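Local structure of nitrogen regulatory PII-like protein (Bacillus subtilis subsp. subtilis, 4R25) at the interface of chains A and B. The protein regulates nitrogen metabolism as a PII-family protein that binds ATP and is required for full induction of the nrgAB operon when ammonium is limiting. Residues are numbered along the deposited sequence; one frame, centred on the assembly and turned at random. Chains: chain A/B, Nitrogen regulatory PII-like protein.

Contact 1: the interface of chains A and B. Residues chain A 66, 98, 100-102, 113-114; chain B 92-94.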
loop_
_atom_site.group_PDB
_atom_site.type_symbol
_atom_site.label_atom_id
_atom_site.label_comp_id
_atom_site.label_asym_id
_atom_site.label_seq_id
_atom_site.Cartn_x
_atom_site.Cartn_y
_atom_site.Cartn_z
ATOM N N VAL A 66 -1.306 -1.264 11.693
ATOM C CA VAL A 66 -2.676 -0.809 11.856
ATOM C C VAL A 66 -2.935 -0.643 13.339
ATOM O O VAL A 66 -2.479 -1.449 14.140
ATOM C CB VAL A 66 -3.675 -1.805 11.254
ATOM C CG1 VAL A 66 -5.111 -1.322 11.461
ATOM C CG2 VAL A 66 -3.377 -2.006 9.777
ATOM N N ILE A 98 -8.677 4.210 8.066
ATOM C CA ILE A 98 -9.187 2.932 7.583
ATOM C C ILE A 98 -10.693 2.843 7.791
ATOM O O ILE A 98 -11.179 3.012 8.903
ATOM C CB ILE A 98 -8.555 1.759 8.322
ATOM C CG1 ILE A 98 -7.052 1.698 8.067
ATOM C CG2 ILE A 98 -9.200 0.456 7.886
ATOM C CD1 ILE A 98 -6.388 0.531 8.744
ATOM N N ASN A 100 -12.491 0.170 7.696
ATOM C CA ASN A 100 -12.840 -1.040 8.434
ATOM C C ASN A 100 -11.727 -2.086 8.445
ATOM O O ASN A 100 -10.853 -2.090 7.584
ATOM C CB ASN A 100 -14.143 -1.644 7.881
ATOM C CG ASN A 100 -14.724 -2.742 8.777
ATOM O OD1 ASN A 100 -14.262 -2.975 9.894
ATOM N ND2 ASN A 100 -15.752 -3.414 8.282
ATOM N N THR A 101 -11.767 -2.958 9.444
ATOM C CA THR A 101 -10.855 -4.083 9.541
ATOM C C THR A 101 -11.647 -5.339 9.870
ATOM O O THR A 101 -12.644 -5.292 10.579
ATOM C CB THR A 101 -9.816 -3.874 10.644
ATOM O OG1 THR A 101 -9.170 -2.613 10.451
ATOM C CG2 THR A 101 -8.775 -4.994 10.623
ATOM N N ILE A 102 -11.191 -6.463 9.349
ATOM C CA ILE A 102 -11.878 -7.716 9.555
ATOM C C ILE A 102 -10.852 -8.774 9.873
ATOM O O ILE A 102 -9.935 -9.011 9.093
ATOM C CB ILE A 102 -12.669 -8.133 8.312
ATOM C CG1 ILE A 102 -13.788 -7.131 8.049
ATOM C CG2 ILE A 102 -13.229 -9.535 8.473
ATOM C CD1 ILE A 102 -14.567 -7.406 6.793
ATOM N N ALA A 113 -11.169 -6.408 15.732
ATOM C CA ALA A 113 -10.546 -7.331 14.795
ATOM C C ALA A 113 -9.025 -7.315 14.947
ATOM O O ALA A 113 -8.351 -8.303 14.658
ATOM C CB ALA A 113 -10.947 -6.990 13.366
ATOM N N LEU A 114 -8.498 -6.189 15.423
ATOM C CA LEU A 114 -7.056 -5.997 15.546
ATOM C C LEU A 114 -6.439 -6.881 16.631
ATOM O O LEU A 114 -6.884 -6.919 17.782
ATOM C CB LEU A 114 -6.719 -4.517 15.770
ATOM C CG LEU A 114 -7.137 -3.605 14.622
ATOM C CD1 LEU A 114 -6.688 -2.168 14.833
ATOM C CD2 LEU A 114 -6.546 -4.153 13.355
ATOM O OXT LEU A 114 -5.467 -7.594 16.356
ATOM N N LYS B 92 -5.950 -10.737 7.942
ATOM C CA LYS B 92 -6.911 -9.661 8.141
ATOM C C LYS B 92 -7.304 -9.022 6.812
ATOM O O LYS B 92 -6.739 -9.330 5.764
ATOM C CB LYS B 92 -6.341 -8.600 9.090
ATOM C CG LYS B 92 -5.760 -9.165 10.386
ATOM C CD LYS B 92 -5.758 -8.126 11.501
ATOM C CE LYS B 92 -5.006 -8.621 12.730
ATOM N NZ LYS B 92 -3.556 -8.827 12.442
ATOM N N ILE B 93 -8.285 -8.133 6.866
ATOM C CA ILE B 93 -8.766 -7.467 5.676
ATOM C C ILE B 93 -8.983 -6.014 6.019
ATOM O O ILE B 93 -9.697 -5.710 6.962
ATOM C CB ILE B 93 -10.115 -8.037 5.216
ATOM C CG1 ILE B 93 -9.991 -9.524 4.896
ATOM C CG2 ILE B 93 -10.650 -7.260 4.008
ATOM C CD1 ILE B 93 -11.313 -10.168 4.591
ATOM N N PHE B 94 -8.385 -5.118 5.242
ATOM C CA PHE B 94 -8.527 -3.695 5.498
ATOM C C PHE B 94 -9.249 -2.986 4.359
ATOM O O PHE B 94 -8.993 -3.249 3.186
ATOM C CB PHE B 94 -7.155 -3.066 5.750
ATOM C CG PHE B 94 -6.318 -3.827 6.741
ATOM C CD1 PHE B 94 -6.504 -3.658 8.102
ATOM C CD2 PHE B 94 -5.356 -4.721 6.311
ATOM C CE1 PHE B 94 -5.732 -4.359 9.020
ATOM C CE2 PHE B 94 -4.586 -5.427 7.221
ATOM C CZ PHE B 94 -4.771 -5.243 8.576
#
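The backbone carbonyl oxygen of B:Ile93 accepts the amide N-H of A:Ile102, N to O 2.9 Å, and the reciprocal bond runs from B:Ile93 N to A:Ile102 O, also 2.9 Å. Both donors lie in the plane of the carbonyl they address, although both bonds are noticeably bent at hydrogen. This reciprocal pair joins strand 100-103 of chain A to strand 92-97 of chain B as an antiparallel sheet across the subunit boundary. The two isoleucines of the pair meet at their branch points, CB to CB at 4.0 Å.

Next to this pair, the phenyl ring of B:Phe94 provides the main apolar contact. Its CG stands anti to the carbonyl carbon (chi1 -48°), which sends the ring over to chain A, alongside A:Thr101 and pointing the same way. Its CD1-CE1 edge lies along the threonine, with A:Thr101 CG2 3.5 Å from B:Phe94 CE1 and the hydroxyl OG1 near CD1. B:Lys92 extends toward the C-terminus of chain A, its chain bending only at the last torsion (chi4 65°), and the contact there is made by the methylene CE, 3.8 Å from the terminal carboxylate oxygen OXT of A:Leu114. Over the face of the phenyl ring opposite to the side of A:Thr101 CG2, A:Val66 of strand 51-67 places its CG2 3.4 Å from B:Phe94 CE1 and 3.7 Å from CZ.

Contact 2: the interface of chains A and B. Residues chain A 28-32; chain B 36-39, 58.
A:Phe32 packs its ring against B:His36 where two copies of strand 29-44 run antiparallel. From CB the phenylalanine turns into the crowded position between its own backbone N and carbonyl carbon (chi1 63°), which brings the ring back over the partner strand. CD2 lies 4.0 Å from the carbonyl oxygen of B:His36. Farther out, CE2 approaches the histidine CB and also comes within 4.1 Å of B:Cys38 CB, while CE1, on the opposite rim, faces the imidazole ND1. The tip, CZ, is 3.5 Å from B:His36 CB. That methylene sits over one face of the phenyl ring, displaced toward the rim, in a CH-pi contact; the imidazole itself continues past the ring, with the carbonyl oxygen of B:Tyr58 at its edge and in its plane.

Main-chain bonds hold the strands in register. A:Phe32 and B:His36 exchange a reciprocal pair, each 3.0 Å between N and O, and A:Leu30 and B:Cys38 exchange another. Beside the second pair, A:Leu30 CD1 rests against B:Cys38 CB at 3.8 Å, an apolar contact on the same surface as the aromatic one. Within chain B, the carbonyl oxygen of B:Gly37 lies above one face of the B:Tyr58 ring, off its centre. The pairing links neighbouring subunits of the PII trimer, joining the beginning of strand 29-44 in chain A to the middle of the same strand in chain B, with B:Tyr58 contributed by the neighbouring strand 51-67.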
loop_
_atom_site.group_PDB
_atom_site.type_symbol
_atom_site.label_atom_id
_atom_site.label_comp_id
_atom_site.label_asym_id
_atom_site.label_seq_id
_atom_site.Cartn_x
_atom_site.Cartn_y
_atom_site.Cartn_z
ATOM N N THR A 28 1.020 -5.476 18.436
ATOM C CA THR A 28 1.203 -6.928 18.464
ATOM C C THR A 28 1.453 -7.557 17.089
ATOM O O THR A 28 1.778 -8.737 16.995
ATOM C CB THR A 28 0.017 -7.633 19.137
ATOM O OG1 THR A 28 -1.141 -7.533 18.300
ATOM C CG2 THR A 28 -0.287 -6.992 20.481
ATOM N N SER A 29 1.298 -6.778 16.022
ATOM C CA SER A 29 1.683 -7.245 14.687
ATOM C C SER A 29 1.896 -6.109 13.677
ATOM O O SER A 29 1.364 -5.006 13.820
ATOM C CB SER A 29 0.684 -8.277 14.139
ATOM O OG SER A 29 -0.540 -7.680 13.749
ATOM N N LEU A 30 2.687 -6.395 12.654
ATOM C CA LEU A 30 2.938 -5.435 11.596
ATOM C C LEU A 30 3.420 -6.167 10.346
ATOM O O LEU A 30 3.818 -7.329 10.416
ATOM C CB LEU A 30 3.963 -4.400 12.066
ATOM C CG LEU A 30 5.322 -4.946 12.500
ATOM C CD1 LEU A 30 6.191 -5.237 11.294
ATOM C CD2 LEU A 30 6.033 -3.995 13.457
ATOM N N THR A 31 3.375 -5.497 9.200
ATOM C CA THR A 31 3.902 -6.083 7.971
ATOM C C THR A 31 5.052 -5.245 7.433
ATOM O O THR A 31 5.136 -4.048 7.689
ATOM C CB THR A 31 2.822 -6.203 6.890
ATOM O OG1 THR A 31 2.191 -4.932 6.711
ATOM C CG2 THR A 31 1.768 -7.234 7.295
ATOM N N PHE A 32 5.951 -5.873 6.694
ATOM C CA PHE A 32 7.037 -5.124 6.104
ATOM C C PHE A 32 7.486 -5.736 4.787
ATOM O O PHE A 32 7.161 -6.879 4.473
ATOM C CB PHE A 32 8.208 -4.959 7.089
ATOM C CG PHE A 32 8.856 -6.246 7.492
ATOM C CD1 PHE A 32 10.000 -6.690 6.851
ATOM C CD2 PHE A 32 8.332 -7.009 8.530
ATOM C CE1 PHE A 32 10.607 -7.884 7.228
ATOM C CE2 PHE A 32 8.929 -8.202 8.908
ATOM C CZ PHE A 32 10.069 -8.639 8.259
ATOM N N HIS B 36 6.143 -9.728 4.473
ATOM C CA HIS B 36 6.362 -10.432 5.721
ATOM C C HIS B 36 5.469 -9.918 6.821
ATOM O O HIS B 36 5.155 -8.731 6.886
ATOM C CB HIS B 36 7.815 -10.319 6.155
ATOM C CG HIS B 36 8.749 -11.127 5.322
ATOM N ND1 HIS B 36 9.728 -10.558 4.538
ATOM C CD2 HIS B 36 8.845 -12.463 5.135
ATOM C CE1 HIS B 36 10.394 -11.508 3.910
ATOM N NE2 HIS B 36 9.875 -12.675 4.255
ATOM N N GLY B 37 5.056 -10.838 7.680
ATOM C CA GLY B 37 4.318 -10.500 8.873
ATOM C C GLY B 37 5.225 -10.682 10.072
ATOM O O GLY B 37 6.122 -11.523 10.085
ATOM N N CYS B 38 4.993 -9.876 11.090
ATOM C CA CYS B 38 5.780 -9.956 12.300
ATOM C C CYS B 38 4.827 -9.876 13.468
ATOM O O CYS B 38 4.086 -8.903 13.597
ATOM C CB CYS B 38 6.784 -8.804 12.359
ATOM S SG CYS B 38 7.902 -8.879 13.754
ATOM N N GLY B 39 4.829 -10.915 14.300
ATOM C CA GLY B 39 4.085 -10.893 15.545
ATOM C C GLY B 39 4.951 -10.343 16.662
ATOM O O GLY B 39 6.148 -10.594 16.708
ATOM N N TYR B 58 6.793 -14.294 9.668
ATOM C CA TYR B 58 6.185 -15.299 8.802
ATOM C C TYR B 58 5.938 -14.760 7.392
ATOM O O TYR B 58 6.239 -13.603 7.094
ATOM C CB TYR B 58 4.891 -15.837 9.425
ATOM C CG TYR B 58 4.066 -14.778 10.108
ATOM C CD1 TYR B 58 4.371 -14.361 11.400
ATOM C CD2 TYR B 58 2.983 -14.186 9.465
ATOM C CE1 TYR B 58 3.628 -13.379 12.034
ATOM C CE2 TYR B 58 2.227 -13.204 10.092
ATOM C CZ TYR B 58 2.556 -12.803 11.376
ATOM O OH TYR B 58 1.817 -11.827 12.004
#

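Contact 3: the interface of chains A and B. Residues chain A 5, 97-100; chain B 7, 94-96.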
loop_
_atom_site.group_PDB
_atom_site.type_symbol
_atom_site.label_atom_id
_atom_site.label_comp_id
_atom_site.label_asym_id
_atom_site.label_seq_id
_atom_site.Cartn_x
_atom_site.Cartn_y
_atom_site.Cartn_z
ATOM N N LYS A 5 -3.859 3.350 9.576
ATOM C CA LYS A 5 -2.705 2.642 9.073
ATOM C C LYS A 5 -1.502 3.561 9.146
ATOM O O LYS A 5 -1.513 4.661 8.594
ATOM C CB LYS A 5 -2.932 2.182 7.638
ATOM C CG LYS A 5 -1.748 1.430 7.037
ATOM C CD LYS A 5 -1.791 1.531 5.529
ATOM C CE LYS A 5 -1.311 0.263 4.860
ATOM N NZ LYS A 5 -1.600 0.311 3.397
ATOM N N GLU A 97 -6.581 6.970 7.197
ATOM C CA GLU A 97 -7.795 6.466 7.822
ATOM C C GLU A 97 -8.138 5.104 7.238
ATOM O O GLU A 97 -7.916 4.869 6.050
ATOM C CB GLU A 97 -8.963 7.428 7.580
ATOM C CG GLU A 97 -8.986 8.636 8.510
ATOM C CD GLU A 97 -9.911 9.745 8.030
ATOM O OE1 GLU A 97 -10.513 9.628 6.938
ATOM O OE2 GLU A 97 -10.026 10.745 8.757
ATOM N N ILE A 98 -8.677 4.210 8.066
ATOM C CA ILE A 98 -9.187 2.932 7.583
ATOM C C ILE A 98 -10.693 2.843 7.791
ATOM O O ILE A 98 -11.179 3.012 8.903
ATOM C CB ILE A 98 -8.555 1.759 8.322
ATOM C CG1 ILE A 98 -7.052 1.698 8.067
ATOM C CG2 ILE A 98 -9.200 0.456 7.886
ATOM C CD1 ILE A 98 -6.388 0.531 8.744
ATOM N N SER A 99 -11.432 2.553 6.729
ATOM C CA SER A 99 -12.882 2.418 6.837
ATOM C C SER A 99 -13.295 1.229 7.698
ATOM O O SER A 99 -14.332 1.269 8.348
ATOM C CB SER A 99 -13.533 2.304 5.455
ATOM O OG SER A 99 -13.556 3.557 4.796
ATOM N N ASN A 100 -12.491 0.170 7.696
ATOM C CA ASN A 100 -12.840 -1.040 8.434
ATOM C C ASN A 100 -11.727 -2.086 8.445
ATOM O O ASN A 100 -10.853 -2.090 7.584
ATOM C CB ASN A 100 -14.143 -1.644 7.881
ATOM C CG ASN A 100 -14.724 -2.742 8.777
ATOM O OD1 ASN A 100 -14.262 -2.975 9.894
ATOM N ND2 ASN A 100 -15.752 -3.414 8.282
ATOM N N GLU B 7 -7.881 -4.608 0.998
ATOM C CA GLU B 7 -6.546 -5.142 1.198
ATOM C C GLU B 7 -6.591 -6.392 2.075
ATOM O O GLU B 7 -6.879 -6.314 3.270
ATOM C CB GLU B 7 -5.682 -4.074 1.846
ATOM C CG GLU B 7 -4.207 -4.336 1.824
ATOM C CD GLU B 7 -3.424 -3.075 2.136
ATOM O OE1 GLU B 7 -2.891 -2.945 3.261
ATOM O OE2 GLU B 7 -3.357 -2.199 1.249
ATOM N N PHE B 94 -8.385 -5.118 5.242
ATOM C CA PHE B 94 -8.527 -3.695 5.498
ATOM C C PHE B 94 -9.249 -2.986 4.359
ATOM O O PHE B 94 -8.993 -3.249 3.186
ATOM C CB PHE B 94 -7.155 -3.066 5.750
ATOM C CG PHE B 94 -6.318 -3.827 6.741
ATOM C CD1 PHE B 94 -6.504 -3.658 8.102
ATOM C CD2 PHE B 94 -5.356 -4.721 6.311
ATOM C CE1 PHE B 94 -5.732 -4.359 9.020
ATOM C CE2 PHE B 94 -4.586 -5.427 7.221
ATOM C CZ PHE B 94 -4.771 -5.243 8.576
ATOM N N VAL B 95 -10.158 -2.087 4.717
ATOM C CA VAL B 95 -10.913 -1.332 3.732
ATOM C C VAL B 95 -10.551 0.158 3.787
ATOM O O VAL B 95 -10.454 0.740 4.869
ATOM C CB VAL B 95 -12.434 -1.553 3.907
ATOM C CG1 VAL B 95 -13.205 -1.003 2.702
ATOM C CG2 VAL B 95 -12.729 -3.045 4.093
ATOM N N TYR B 96 -10.326 0.747 2.612
ATOM C CA TYR B 96 -9.971 2.153 2.475
ATOM C C TYR B 96 -10.840 2.865 1.448
ATOM O O TYR B 96 -11.213 2.292 0.428
ATOM C CB TYR B 96 -8.538 2.301 1.974
ATOM C CG TYR B 96 -7.482 1.631 2.796
ATOM C CD1 TYR B 96 -7.085 0.337 2.512
ATOM C CD2 TYR B 96 -6.845 2.302 3.832
ATOM C CE1 TYR B 96 -6.107 -0.288 3.246
ATOM C CE2 TYR B 96 -5.853 1.687 4.580
ATOM C CZ TYR B 96 -5.489 0.387 4.281
ATOM O OH TYR B 96 -4.506 -0.243 5.017
#
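Polar bonding between A:Ser99 and B:Val95 uses the backbone: A:Ser99 N donates to B:Val95 O at 2.8 Å, with the donor tilted 28° from the carbonyl plane. B:Val95 in turn donates through its own N to A:Asn100 O at 3.0 Å, in a straighter bond (165° at hydrogen). Both polar groups of B:Val95 are therefore used across the boundary, but by successive residues of chain A, as the turn at A:Ser99 leads into strand 100-103.

Charge pairing occurs at the tips of two long side chains. A:Lys5, from strand 4-10, and B:Glu7, from the same strand in the other subunit, reach toward each other end to end, and the side-chain amine NZ forms a long salt bridge with OE1 at 3.5 Å. OE2 is little farther, so both oxygens may share in the attraction. Lys5 and Glu7 also belong, with Glu64, to a zinc site in this structure.

Van der Waals packing centres on the phenol of B:Tyr96. With CG anti to the carbonyl carbon (chi1 -56°), the ring reaches toward chain A, where A:Lys5 passes at about a right angle and its methylenes run past the hydroxyl end. A:Ile98 comes obliquely against one rim, an apolar contact of CG1 to CE2 at 3.7 Å. Its other branch, CG2, turns to the carbonyl oxygen of B:Val95. A second apolar pair closes the ring's outer end, CD of A:Lys5 lying 4.1 Å from B:Tyr96 CZ.

Contact 4: the interface of chains A and B. Residues chain A 104-105; chain B 86-91.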
loop_
_atom_site.group_PDB
_atom_site.type_symbol
_atom_site.label_atom_id
_atom_site.label_comp_id
_atom_site.label_asym_id
_atom_site.label_seq_id
_atom_site.Cartn_x
_atom_site.Cartn_y
_atom_site.Cartn_z
ATOM N N ILE A 104 -9.955 -12.422 9.941
ATOM C CA ILE A 104 -10.468 -13.506 9.124
ATOM C C ILE A 104 -10.820 -14.743 9.942
ATOM O O ILE A 104 -11.841 -15.380 9.693
ATOM C CB ILE A 104 -9.502 -13.838 7.980
ATOM C CG1 ILE A 104 -9.500 -12.690 6.967
ATOM C CG2 ILE A 104 -9.900 -15.139 7.309
ATOM C CD1 ILE A 104 -8.447 -12.813 5.900
ATOM N N ARG A 105 -9.997 -15.069 10.934
ATOM C CA ARG A 105 -10.246 -16.252 11.760
ATOM C C ARG A 105 -11.466 -16.132 12.681
ATOM O O ARG A 105 -12.235 -17.082 12.816
ATOM C CB ARG A 105 -9.014 -16.607 12.587
ATOM C CG ARG A 105 -9.316 -16.908 14.047
ATOM C CD ARG A 105 -8.060 -17.296 14.808
ATOM N NE ARG A 105 -6.967 -16.347 14.598
ATOM C CZ ARG A 105 -6.138 -16.383 13.556
ATOM N NH1 ARG A 105 -6.286 -17.316 12.625
ATOM N NH2 ARG A 105 -5.166 -15.483 13.437
ATOM N N GLY B 86 -9.718 -21.181 10.857
ATOM C CA GLY B 86 -9.737 -21.216 12.309
ATOM C C GLY B 86 -8.367 -21.151 12.956
ATOM O O GLY B 86 -8.190 -20.525 14.001
ATOM N N SER B 87 -7.394 -21.810 12.338
ATOM C CA SER B 87 -6.035 -21.820 12.856
ATOM C C SER B 87 -5.450 -20.420 12.742
ATOM O O SER B 87 -5.703 -19.724 11.760
ATOM C CB SER B 87 -5.171 -22.812 12.070
ATOM O OG SER B 87 -5.955 -23.591 11.176
ATOM N N PRO B 88 -4.668 -19.998 13.749
ATOM C CA PRO B 88 -4.034 -18.679 13.699
ATOM C C PRO B 88 -3.227 -18.508 12.417
ATOM O O PRO B 88 -2.713 -19.496 11.881
ATOM C CB PRO B 88 -3.120 -18.677 14.932
ATOM C CG PRO B 88 -2.970 -20.115 15.313
ATOM C CD PRO B 88 -4.269 -20.752 14.947
ATOM N N GLY B 89 -3.131 -17.274 11.927
ATOM C CA GLY B 89 -2.459 -17.000 10.666
ATOM C C GLY B 89 -3.426 -16.904 9.498
ATOM O O GLY B 89 -3.037 -17.044 8.339
ATOM N N ASP B 90 -4.697 -16.669 9.807
ATOM C CA ASP B 90 -5.725 -16.534 8.784
ATOM C C ASP B 90 -5.680 -15.147 8.150
ATOM O O ASP B 90 -6.172 -14.942 7.045
ATOM C CB ASP B 90 -7.108 -16.796 9.385
ATOM C CG ASP B 90 -7.520 -18.257 9.297
ATOM O OD1 ASP B 90 -6.698 -19.088 8.854
ATOM O OD2 ASP B 90 -8.667 -18.577 9.673
ATOM N N GLY B 91 -5.099 -14.193 8.866
ATOM C CA GLY B 91 -4.902 -12.863 8.335
ATOM C C GLY B 91 -6.042 -11.898 8.578
ATOM O O GLY B 91 -6.977 -12.187 9.313
#
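A:Arg105 has 95 Å² of its surface hidden by the loop 86-91 of chain B, more than any other residue of the patch. Its chain lies against B:Asp90 first, CB to CB at 3.7 Å, then bends at chi3 (50°) as CD passes the carbonyl oxygen of B:Gly86. As modelled, the guanidinium lies inside the curve of the loop, B:Pro88 CB over one face, but the fit is too tight for its exact placement to be trusted.

B:Asp90, with 29 Å² hidden, supplies the opposite charge. The salt bridge is long, A:Arg105 NH1 to carboxylate OD2 at 4.0 Å, and suggests general electrostatic attraction. Within the loop, OD2 also receives a weak hydrogen bond from B:Gly86 N, which may help hold the carboxylate in place.

A:Ile104 adds a backbone anchor: its N donates to B:Gly91 O at 3.1 Å, nearly straight at 161°. Its side chain touches B:Asp90, CG2 to CB at 3.9 Å. The loop belongs to the C-terminal PII signature, which lines the ATP cleft between subunits in this family, so A:Arg105 probably stands at the nucleotide site, here without nucleotide. The site lies just beyond strand 100-103 of chain A, against the loop leading from helix 72-83 into strand 92-97 of chain B.

Contacts 1 and 3 form one continuous seam, their C-alpha centres about 6 Å apart, and share A:Ile98, A:Asn100 and B:Phe94. Contact 4 carries the same run of chain past strand 100-103, about 13 Å from contact 1 and 19 Å from contact 3, so strand 92-97 of chain B is accompanied from its preceding loop nearly to its end. Contact 2, about 14 Å from contacts 1 and 4, is a separate pairing through strand 29-44. The two strand junctions suit the trimer typical of PII proteins, and the deposited assembly of three copies repeats them at each boundary.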